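Local coordinates for protein ectonucleoside triphosphate diphosphohydrolase 4 (Homo sapiens, PDB 6WG5) that belongs to the GDA1/CD39 nucleoside phosphatase family, whose members share an actin-like ATPase type of fold, at residues T28-N36 with R74-K82; A286-I294 with P316-L324. All blocks are in the same frame, centred on the assembly; numbering follows the deposited sequence.

Overall arrangement
The two contacts lie on opposite sides of the chain's centre and do not touch: their centres are 49 Å apart and their nearest atoms about 31 Å. Both segments of contact 1 precede those of contact 2 in the sequence. Contact 1 is a surface contact, in which the connection between helix 18-28 and strand 40-48 is laid along a turn following strand 74-75. Contact 2 is buried and depends on side chains rather than backbone pairing, holding helix 283-296 to strand 317-319 and the turn beyond it. The outer flank of that helix faces an N-acetylglucosamine of a glycan attached to the protein itself, on a glycosylated surface of the protein.

Contact 1. Residues T28-N36 with R74-K82; sequences TDIEATDTN and RQMRDKNRK
Thr33 has OG1 beside its own backbone N and opposite its carbonyl carbon (chi1 -57°), which turns the hydroxyl onto the backbone of Arg77, while Arg77 bends at its second torsion (chi2 -76°) and brings its guanidinium against Ile30 CG2. Two hydrogen bonds follow. Arg77 N donates to Thr33 OG1 over 2.8 Å at 163°, and Thr33 N donates to Arg77 O, also over 2.8 Å, tilted from the carbonyl plane. A water also donates to Arg77 O, giving that oxygen a second donor. Threonine suits this place because it has both a hydroxyl to accept from Arg77 N and carbon atoms to lie against Met76. There Met76 CG is 3.8 Å from Thr33 CB, and the extended thioether chain carries CE to 3.7 Å from Thr35 CG2.

At the other end, Ile30 CG2 lies over one face of the Arg77 guanidinium, 3.6 Å from Arg77 CD, so the branched residue packs on both the flat group and its alkyl stem. Arg77 NH1 donates to Arg81 O over 3.1 Å from above the carbonyl plane, which helps to fix the guanidinium. Arg81 closes a type I turn begun at Asp78, whose OD1 accepts from Lys82 N. The Arg81 CB lies 3.9 Å from Ile30 CG2. Farther out, Glu31 and Arg81 run side by side; Glu31 OE1 and Arg81 NE stay 4.7 Å apart, a probably favourable but loose pairing of opposite charges.

Segment 28-36 leads from helix 18-28 to strand 40-48. Strand 74-75, which leads into the other segment, pairs antiparallel with strand 53-61, Met76 makes backbone hydrogen bonds to Val57 and Val84, and Thr33 also touches Cys59 of strand 53-61.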
loop_
_atom_site.group_PDB
_atom_site.type_symbol
_atom_site.label_atom_id
_atom_site.label_comp_id
_atom_site.label_asym_id
_atom_site.label_seq_id
_atom_site.Cartn_x
_atom_site.Cartn_y
_atom_site.Cartn_z
ATOM N N THR A 28 12.985 20.007 3.775
ATOM C CA THR A 28 14.172 20.737 4.205
ATOM C C THR A 28 14.590 20.439 5.639
ATOM O O THR A 28 15.761 20.639 5.976
ATOM C CB THR A 28 13.947 22.247 4.060
ATOM O OG1 THR A 28 12.886 22.662 4.931
ATOM C CG2 THR A 28 13.591 22.596 2.619
ATOM N N ASP A 29 13.674 19.974 6.490
ATOM C CA ASP A 29 14.016 19.609 7.865
ATOM C C ASP A 29 14.575 18.189 7.857
ATOM O O ASP A 29 13.896 17.207 8.168
ATOM C CB ASP A 29 12.808 19.740 8.782
ATOM C CG ASP A 29 12.457 21.188 9.081
ATOM O OD1 ASP A 29 13.385 22.022 9.151
ATOM O OD2 ASP A 29 11.257 21.490 9.246
ATOM N N ILE A 30 15.851 18.091 7.484
ATOM C CA ILE A 30 16.570 16.829 7.391
ATOM C C ILE A 30 17.824 16.831 8.263
ATOM O O ILE A 30 18.646 15.922 8.169
ATOM C CB ILE A 30 16.895 16.506 5.915
ATOM C CG1 ILE A 30 15.582 16.471 5.117
ATOM C CG2 ILE A 30 17.621 15.166 5.755
ATOM C CD1 ILE A 30 15.700 15.991 3.675
ATOM N N GLU A 31 17.966 17.822 9.142
ATOM C CA GLU A 31 19.113 17.869 10.040
ATOM C C GLU A 31 19.244 16.556 10.802
ATOM O O GLU A 31 18.251 15.974 11.245
ATOM C CB GLU A 31 18.974 19.035 11.021
ATOM C CG GLU A 31 18.672 20.372 10.360
ATOM C CD GLU A 31 19.637 20.702 9.237
ATOM O OE1 GLU A 31 20.842 20.399 9.374
ATOM O OE2 GLU A 31 19.188 21.257 8.212
ATOM N N ALA A 32 20.484 16.093 10.945
ATOM C CA ALA A 32 20.742 14.817 11.598
ATOM C C ALA A 32 20.115 14.781 12.985
ATOM O O ALA A 32 20.114 15.778 13.712
ATOM C CB ALA A 32 22.250 14.575 11.701
ATOM N N THR A 33 19.575 13.620 13.346
ATOM C CA THR A 33 19.020 13.438 14.680
ATOM C C THR A 33 20.105 13.673 15.722
ATOM O O THR A 33 21.198 13.107 15.636
ATOM C CB THR A 33 18.438 12.031 14.827
ATOM O OG1 THR A 33 17.447 11.813 13.815
ATOM C CG2 THR A 33 17.801 11.847 16.200
ATOM N N ASP A 34 19.803 14.515 16.707
ATOM C CA ASP A 34 20.766 14.852 17.753
ATOM C C ASP A 34 20.755 13.740 18.792
ATOM O O ASP A 34 19.946 13.728 19.722
ATOM C CB ASP A 34 20.442 16.205 18.376
ATOM C CG ASP A 34 21.455 16.618 19.427
ATOM O OD1 ASP A 34 22.544 16.007 19.477
ATOM O OD2 ASP A 34 21.167 17.556 20.200
ATOM N N THR A 35 21.677 12.789 18.630
ATOM C CA THR A 35 21.775 11.675 19.565
ATOM C C THR A 35 22.173 12.130 20.964
ATOM O O THR A 35 22.027 11.359 21.918
ATOM C CB THR A 35 22.783 10.647 19.048
ATOM O OG1 THR A 35 24.080 11.250 18.949
ATOM C CG2 THR A 35 22.361 10.126 17.678
ATOM N N ASN A 36 22.671 13.357 21.107
ATOM C CA ASN A 36 23.058 13.897 22.403
ATOM C C ASN A 36 21.893 14.529 23.156
ATOM O O ASN A 36 22.073 14.946 24.305
ATOM C CB ASN A 36 24.175 14.933 22.230
ATOM C CG ASN A 36 25.524 14.296 21.962
ATOM O OD1 ASN A 36 26.258 13.956 22.891
ATOM N ND2 ASN A 36 25.861 14.132 20.687
ATOM N N ARG A 74 9.364 10.609 13.346
ATOM C CA ARG A 74 10.094 10.850 12.111
ATOM C C ARG A 74 11.166 9.784 11.960
ATOM O O ARG A 74 11.602 9.171 12.937
ATOM C CB ARG A 74 10.755 12.235 12.095
ATOM C CG ARG A 74 9.843 13.382 12.482
ATOM C CD ARG A 74 10.648 14.629 12.805
ATOM N NE ARG A 74 9.791 15.782 13.063
ATOM C CZ ARG A 74 9.269 16.556 12.115
ATOM N NH1 ARG A 74 9.511 16.304 10.834
ATOM N NH2 ARG A 74 8.500 17.583 12.449
ATOM N N GLN A 75 11.593 9.564 10.721
ATOM C CA GLN A 75 12.741 8.703 10.484
ATOM C C GLN A 75 13.991 9.327 11.087
ATOM O O GLN A 75 14.241 10.527 10.939
ATOM C CB GLN A 75 12.952 8.476 8.987
ATOM C CG GLN A 75 12.006 7.473 8.361
ATOM C CD GLN A 75 12.499 6.991 7.011
ATOM O OE1 GLN A 75 13.292 6.053 6.928
ATOM N NE2 GLN A 75 12.037 7.636 5.946
ATOM N N MET A 76 14.779 8.508 11.778
ATOM C CA MET A 76 16.045 8.988 12.310
ATOM C C MET A 76 16.968 9.397 11.169
ATOM O O MET A 76 16.931 8.830 10.073
ATOM C CB MET A 76 16.709 7.911 13.167
ATOM C CG MET A 76 17.923 8.408 13.932
ATOM S SD MET A 76 18.741 7.115 14.881
ATOM C CE MET A 76 20.011 8.074 15.706
ATOM N N ARG A 77 17.805 10.398 11.435
ATOM C CA ARG A 77 18.713 10.960 10.442
ATOM C C ARG A 77 20.143 10.817 10.944
ATOM O O ARG A 77 20.472 11.299 12.033
ATOM C CB ARG A 77 18.380 12.429 10.174
ATOM C CG ARG A 77 17.075 12.636 9.422
ATOM C CD ARG A 77 17.238 12.300 7.952
ATOM N NE ARG A 77 15.962 12.246 7.246
ATOM C CZ ARG A 77 15.841 12.153 5.925
ATOM N NH1 ARG A 77 16.921 12.119 5.154
ATOM N NH2 ARG A 77 14.640 12.107 5.370
ATOM N N ASP A 78 20.988 10.161 10.151
ATOM C CA ASP A 78 22.371 9.942 10.542
ATOM C C ASP A 78 23.180 11.224 10.358
ATOM O O ASP A 78 22.653 12.281 10.000
ATOM C CB ASP A 78 22.978 8.783 9.748
ATOM C CG ASP A 78 23.052 9.059 8.254
ATOM O OD1 ASP A 78 22.806 10.208 7.832
ATOM O OD2 ASP A 78 23.369 8.118 7.496
ATOM N N LYS A 79 24.489 11.127 10.606
ATOM C CA LYS A 79 25.353 12.295 10.472
ATOM C C LYS A 79 25.381 12.810 9.040
ATOM O O LYS A 79 25.585 14.009 8.818
ATOM C CB LYS A 79 26.767 11.958 10.948
ATOM C CG LYS A 79 27.398 10.761 10.254
ATOM C CD LYS A 79 28.787 10.478 10.805
ATOM C CE LYS A 79 29.385 9.221 10.199
ATOM N NZ LYS A 79 30.801 9.022 10.616
ATOM N N ASN A 80 25.176 11.932 8.058
ATOM C CA ASN A 80 25.102 12.345 6.662
ATOM C C ASN A 80 23.733 12.892 6.280
ATOM O O ASN A 80 23.525 13.231 5.111
ATOM C CB ASN A 80 25.450 11.172 5.741
ATOM C CG ASN A 80 26.867 10.673 5.939
ATOM O OD1 ASN A 80 27.728 11.397 6.439
ATOM N ND2 ASN A 80 27.116 9.432 5.539
ATOM N N ARG A 81 22.801 12.982 7.230
ATOM C CA ARG A 81 21.452 13.486 6.972
ATOM C C ARG A 81 20.677 12.538 6.054
ATOM O O ARG A 81 19.950 12.974 5.160
ATOM C CB ARG A 81 21.490 14.901 6.387
ATOM C CG ARG A 81 22.310 15.881 7.213
ATOM C CD ARG A 81 21.841 17.314 7.017
ATOM N NE ARG A 81 21.635 17.642 5.609
ATOM C CZ ARG A 81 22.614 17.889 4.744
ATOM N NH1 ARG A 81 23.882 17.841 5.133
ATOM N NH2 ARG A 81 22.324 18.181 3.483
ATOM N N LYS A 82 20.833 11.235 6.283
ATOM C CA LYS A 82 20.138 10.203 5.533
ATOM C C LYS A 82 19.234 9.398 6.461
ATOM O O LYS A 82 19.529 9.263 7.653
ATOM C CB LYS A 82 21.127 9.249 4.851
ATOM C CG LYS A 82 22.075 9.921 3.877
ATOM C CD LYS A 82 21.340 10.482 2.671
ATOM C CE LYS A 82 22.308 11.108 1.682
ATOM N NZ LYS A 82 21.611 11.639 0.481
HETATM O O HOH W 1 22.212 11.449 14.208
#

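Contact 2. Residues A286-I294 with P316-L324; sequences ARQRYEDRI and PYLDPCLPL. With NAG (2-acetamido-2-deoxy-beta-D-glucopyranose), chain B.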
loop_
_atom_site.group_PDB
_atom_site.type_symbol
_atom_site.label_atom_id
_atom_site.label_comp_id
_atom_site.label_asym_id
_atom_site.label_seq_id
_atom_site.Cartn_x
_atom_site.Cartn_y
_atom_site.Cartn_z
ATOM N N ALA A 286 -3.138 -9.630 -14.532
ATOM C CA ALA A 286 -4.270 -9.530 -15.445
ATOM C C ALA A 286 -3.854 -9.872 -16.868
ATOM O O ALA A 286 -4.570 -10.588 -17.578
ATOM C CB ALA A 286 -4.876 -8.128 -15.384
ATOM N N ARG A 287 -2.695 -9.372 -17.304
ATOM C CA ARG A 287 -2.218 -9.679 -18.647
ATOM C C ARG A 287 -1.972 -11.172 -18.810
ATOM O O ARG A 287 -2.261 -11.745 -19.869
ATOM C CB ARG A 287 -0.945 -8.884 -18.947
ATOM C CG ARG A 287 -0.253 -9.259 -20.259
ATOM C CD ARG A 287 -1.077 -8.870 -21.478
ATOM N NE ARG A 287 -0.554 -9.480 -22.697
ATOM C CZ ARG A 287 -1.060 -9.292 -23.913
ATOM N NH1 ARG A 287 -2.107 -8.497 -24.090
ATOM N NH2 ARG A 287 -0.515 -9.903 -24.958
ATOM N N GLN A 288 -1.438 -11.823 -17.776
ATOM C CA GLN A 288 -1.186 -13.256 -17.865
ATOM C C GLN A 288 -2.491 -14.040 -17.916
ATOM O O GLN A 288 -2.621 -14.993 -18.693
ATOM C CB GLN A 288 -0.325 -13.714 -16.686
ATOM C CG GLN A 288 0.081 -15.179 -16.751
ATOM C CD GLN A 288 0.848 -15.514 -18.019
ATOM O OE1 GLN A 288 1.909 -14.949 -18.284
ATOM N NE2 GLN A 288 0.305 -16.433 -18.813
ATOM N N ARG A 289 -3.471 -13.655 -17.097
ATOM C CA ARG A 289 -4.776 -14.305 -17.156
ATOM C C ARG A 289 -5.422 -14.100 -18.520
ATOM O O ARG A 289 -6.114 -14.988 -19.032
ATOM C CB ARG A 289 -5.677 -13.764 -16.046
ATOM C CG ARG A 289 -5.179 -14.060 -14.636
ATOM C CD ARG A 289 -5.953 -13.256 -13.612
ATOM N NE ARG A 289 -7.388 -13.421 -13.795
ATOM C CZ ARG A 289 -8.305 -12.533 -13.428
ATOM N NH1 ARG A 289 -9.589 -12.785 -13.647
ATOM N NH2 ARG A 289 -7.947 -11.393 -12.854
ATOM N N TYR A 290 -5.202 -12.930 -19.124
ATOM C CA TYR A 290 -5.751 -12.652 -20.446
ATOM C C TYR A 290 -5.091 -13.528 -21.504
ATOM O O TYR A 290 -5.774 -14.133 -22.339
ATOM C CB TYR A 290 -5.575 -11.166 -20.767
ATOM C CG TYR A 290 -5.978 -10.761 -22.167
ATOM C CD1 TYR A 290 -7.303 -10.816 -22.572
ATOM C CD2 TYR A 290 -5.035 -10.302 -23.075
ATOM C CE1 TYR A 290 -7.675 -10.439 -23.849
ATOM C CE2 TYR A 290 -5.396 -9.921 -24.350
ATOM C CZ TYR A 290 -6.718 -9.991 -24.732
ATOM O OH TYR A 290 -7.084 -9.618 -26.006
ATOM N N GLU A 291 -3.758 -13.617 -21.479
ATOM C CA GLU A 291 -3.062 -14.487 -22.421
ATOM C C GLU A 291 -3.442 -15.947 -22.220
ATOM O O GLU A 291 -3.517 -16.705 -23.193
ATOM C CB GLU A 291 -1.549 -14.306 -22.281
ATOM C CG GLU A 291 -1.044 -12.939 -22.732
ATOM C CD GLU A 291 0.457 -12.776 -22.574
ATOM O OE1 GLU A 291 1.123 -13.737 -22.136
ATOM O OE2 GLU A 291 0.973 -11.682 -22.890
ATOM N N ASP A 292 -3.690 -16.357 -20.974
ATOM C CA ASP A 292 -4.092 -17.736 -20.715
ATOM C C ASP A 292 -5.379 -18.083 -21.448
ATOM O O ASP A 292 -5.527 -19.198 -21.960
ATOM C CB ASP A 292 -4.258 -17.967 -19.212
ATOM C CG ASP A 292 -2.932 -18.088 -18.486
ATOM O OD1 ASP A 292 -1.907 -18.359 -19.147
ATOM O OD2 ASP A 292 -2.918 -17.923 -17.247
ATOM N N ARG A 293 -6.329 -17.146 -21.508
ATOM C CA ARG A 293 -7.600 -17.444 -22.158
ATOM C C ARG A 293 -7.465 -17.410 -23.676
ATOM O O ARG A 293 -8.117 -18.193 -24.375
ATOM C CB ARG A 293 -8.687 -16.472 -21.694
ATOM C CG ARG A 293 -10.089 -17.063 -21.796
ATOM C CD ARG A 293 -11.185 -16.033 -21.581
ATOM N NE ARG A 293 -11.506 -15.831 -20.169
ATOM C CZ ARG A 293 -12.478 -15.035 -19.729
ATOM N NH1 ARG A 293 -13.230 -14.360 -20.592
ATOM N NH2 ARG A 293 -12.701 -14.910 -18.425
ATOM N N ILE A 294 -6.633 -16.510 -24.206
ATOM C CA ILE A 294 -6.324 -16.540 -25.633
ATOM C C ILE A 294 -5.744 -17.895 -26.007
ATOM O O ILE A 294 -6.134 -18.508 -27.009
ATOM C CB ILE A 294 -5.358 -15.399 -26.002
ATOM C CG1 ILE A 294 -6.055 -14.045 -25.862
ATOM C CG2 ILE A 294 -4.820 -15.583 -27.428
ATOM C CD1 ILE A 294 -5.129 -12.862 -26.068
ATOM N N PRO A 316 -2.054 -14.709 -37.217
ATOM C CA PRO A 316 -1.933 -14.410 -35.790
ATOM C C PRO A 316 -3.226 -13.884 -35.193
ATOM O O PRO A 316 -4.064 -13.288 -35.873
ATOM C CB PRO A 316 -0.842 -13.335 -35.758
ATOM C CG PRO A 316 -1.044 -12.593 -37.037
ATOM C CD PRO A 316 -1.538 -13.607 -38.050
ATOM N N TYR A 317 -3.377 -14.117 -33.893
ATOM C CA TYR A 317 -4.479 -13.527 -33.151
ATOM C C TYR A 317 -4.278 -12.019 -33.059
ATOM O O TYR A 317 -3.199 -11.550 -32.684
ATOM C CB TYR A 317 -4.566 -14.144 -31.757
ATOM C CG TYR A 317 -5.752 -13.674 -30.948
ATOM C CD1 TYR A 317 -5.614 -12.681 -29.985
ATOM C CD2 TYR A 317 -7.011 -14.225 -31.146
ATOM C CE1 TYR A 317 -6.699 -12.253 -29.243
ATOM C CE2 TYR A 317 -8.100 -13.803 -30.412
ATOM C CZ TYR A 317 -7.939 -12.818 -29.462
ATOM O OH TYR A 317 -9.028 -12.402 -28.733
ATOM N N LEU A 318 -5.309 -11.260 -33.411
ATOM C CA LEU A 318 -5.227 -9.804 -33.411
ATOM C C LEU A 318 -5.613 -9.299 -32.027
ATOM O O LEU A 318 -6.793 -9.302 -31.661
ATOM C CB LEU A 318 -6.124 -9.211 -34.496
ATOM C CG LEU A 318 -5.850 -9.715 -35.916
ATOM C CD1 LEU A 318 -6.693 -8.945 -36.916
ATOM C CD2 LEU A 318 -4.372 -9.607 -36.276
ATOM N N ASP A 319 -4.613 -8.869 -31.259
ATOM C CA ASP A 319 -4.818 -8.474 -29.876
ATOM C C ASP A 319 -4.980 -6.964 -29.801
ATOM O O ASP A 319 -4.007 -6.237 -30.054
ATOM C CB ASP A 319 -3.641 -8.926 -29.017
ATOM C CG ASP A 319 -3.861 -8.663 -27.538
ATOM O OD1 ASP A 319 -2.894 -8.808 -26.760
ATOM O OD2 ASP A 319 -4.999 -8.309 -27.158
ATOM N N PRO A 320 -6.163 -6.440 -29.463
ATOM C CA PRO A 320 -6.311 -4.982 -29.346
ATOM C C PRO A 320 -5.580 -4.396 -28.154
ATOM O O PRO A 320 -5.400 -3.172 -28.101
ATOM C CB PRO A 320 -7.825 -4.795 -29.211
ATOM C CG PRO A 320 -8.291 -6.054 -28.561
ATOM C CD PRO A 320 -7.407 -7.147 -29.102
ATOM N N CYS A 321 -5.157 -5.226 -27.205
ATOM C CA CYS A 321 -4.463 -4.776 -26.009
ATOM C C CYS A 321 -2.956 -4.660 -26.207
ATOM O O CYS A 321 -2.229 -4.470 -25.227
ATOM C CB CYS A 321 -4.762 -5.727 -24.850
ATOM S SG CYS A 321 -6.492 -5.717 -24.327
ATOM N N LEU A 322 -2.472 -4.777 -27.442
ATOM C CA LEU A 322 -1.060 -4.606 -27.734
ATOM C C LEU A 322 -0.860 -3.431 -28.683
ATOM O O LEU A 322 -1.756 -3.105 -29.468
ATOM C CB LEU A 322 -0.456 -5.871 -28.361
ATOM C CG LEU A 322 -0.159 -7.022 -27.399
ATOM C CD1 LEU A 322 0.225 -8.271 -28.174
ATOM C CD2 LEU A 322 0.945 -6.646 -26.416
ATOM N N PRO A 323 0.300 -2.773 -28.632
ATOM C CA PRO A 323 0.551 -1.657 -29.550
ATOM C C PRO A 323 0.392 -2.083 -31.002
ATOM O O PRO A 323 0.587 -3.247 -31.358
ATOM C CB PRO A 323 1.998 -1.258 -29.241
ATOM C CG PRO A 323 2.259 -1.770 -27.878
ATOM C CD PRO A 323 1.431 -3.005 -27.720
ATOM N N LEU A 324 0.042 -1.117 -31.845
ATOM C CA LEU A 324 -0.203 -1.402 -33.251
ATOM C C LEU A 324 1.033 -2.006 -33.909
ATOM O O LEU A 324 2.134 -1.453 -33.821
ATOM C CB LEU A 324 -0.613 -0.121 -33.976
ATOM C CG LEU A 324 -0.904 -0.248 -35.473
ATOM C CD1 LEU A 324 -2.200 -1.010 -35.711
ATOM C CD2 LEU A 324 -0.968 1.128 -36.104
HETATM C C1 NAG B . -12.023 -15.246 -11.586
HETATM C C2 NAG B . -10.920 -15.891 -10.741
HETATM C C3 NAG B . -10.621 -17.308 -11.234
HETATM C C4 NAG B . -11.897 -18.130 -11.374
HETATM C C5 NAG B . -12.921 -17.372 -12.207
HETATM C C6 NAG B . -14.260 -18.066 -12.282
HETATM C C7 NAG B . -9.132 -14.571 -9.686
HETATM C C8 NAG B . -7.878 -13.784 -9.920
HETATM N N2 NAG B . -9.709 -15.086 -10.776
HETATM O O3 NAG B . -9.738 -17.941 -10.314
HETATM O O4 NAG B . -11.600 -19.350 -12.045
HETATM O O5 NAG B . -13.160 -16.091 -11.613
HETATM O O6 NAG B . -15.264 -17.192 -12.778
HETATM O O7 NAG B . -9.602 -14.729 -8.564
#
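An Asx turn at the end of strand 317-319, the edge of a three-stranded sheet, is tied here to helix 283-296 through the Asp319 carboxylate. Arg287 NH1 and NH2 both bond Asp319 OD1 end-on; NH1 meets the syn lone pair of OD1 at 2.8 Å, the oxygen lying in the guanidinium plane. Arg287 NE turns instead to Glu291 OE2, one helical turn on, at 2.7 Å, which, with the Asp319 bonds, fixes the rotation of the guanidinium. Leucine suits the neighbouring place, since Leu322 CD2 lies over a face of that guanidinium while its N-H groups meet the two acids at or near the edge.

Tyr290, its CG anti to the backbone N (chi1 174°), sends OH to Asp319 OD2 at 2.7 Å. Cys321 N reaches that same oxygen from the opposite face, at 3.1 Å. Cys321 SG, disulfide-bonded to Cys348, lies obliquely 4.7 Å from the Tyr290 ring centroid. A turn farther along, Ile294 CG2 makes a CH-pi contact over the Tyr317 face, 4.2 Å from its centroid.

On the helix's outer flank, the NAG methyl C8 lies over the Arg289 guanidinium. Two donors on each oxygen probably offset the cost of burying the Asp319 charge and would favour the ionised form.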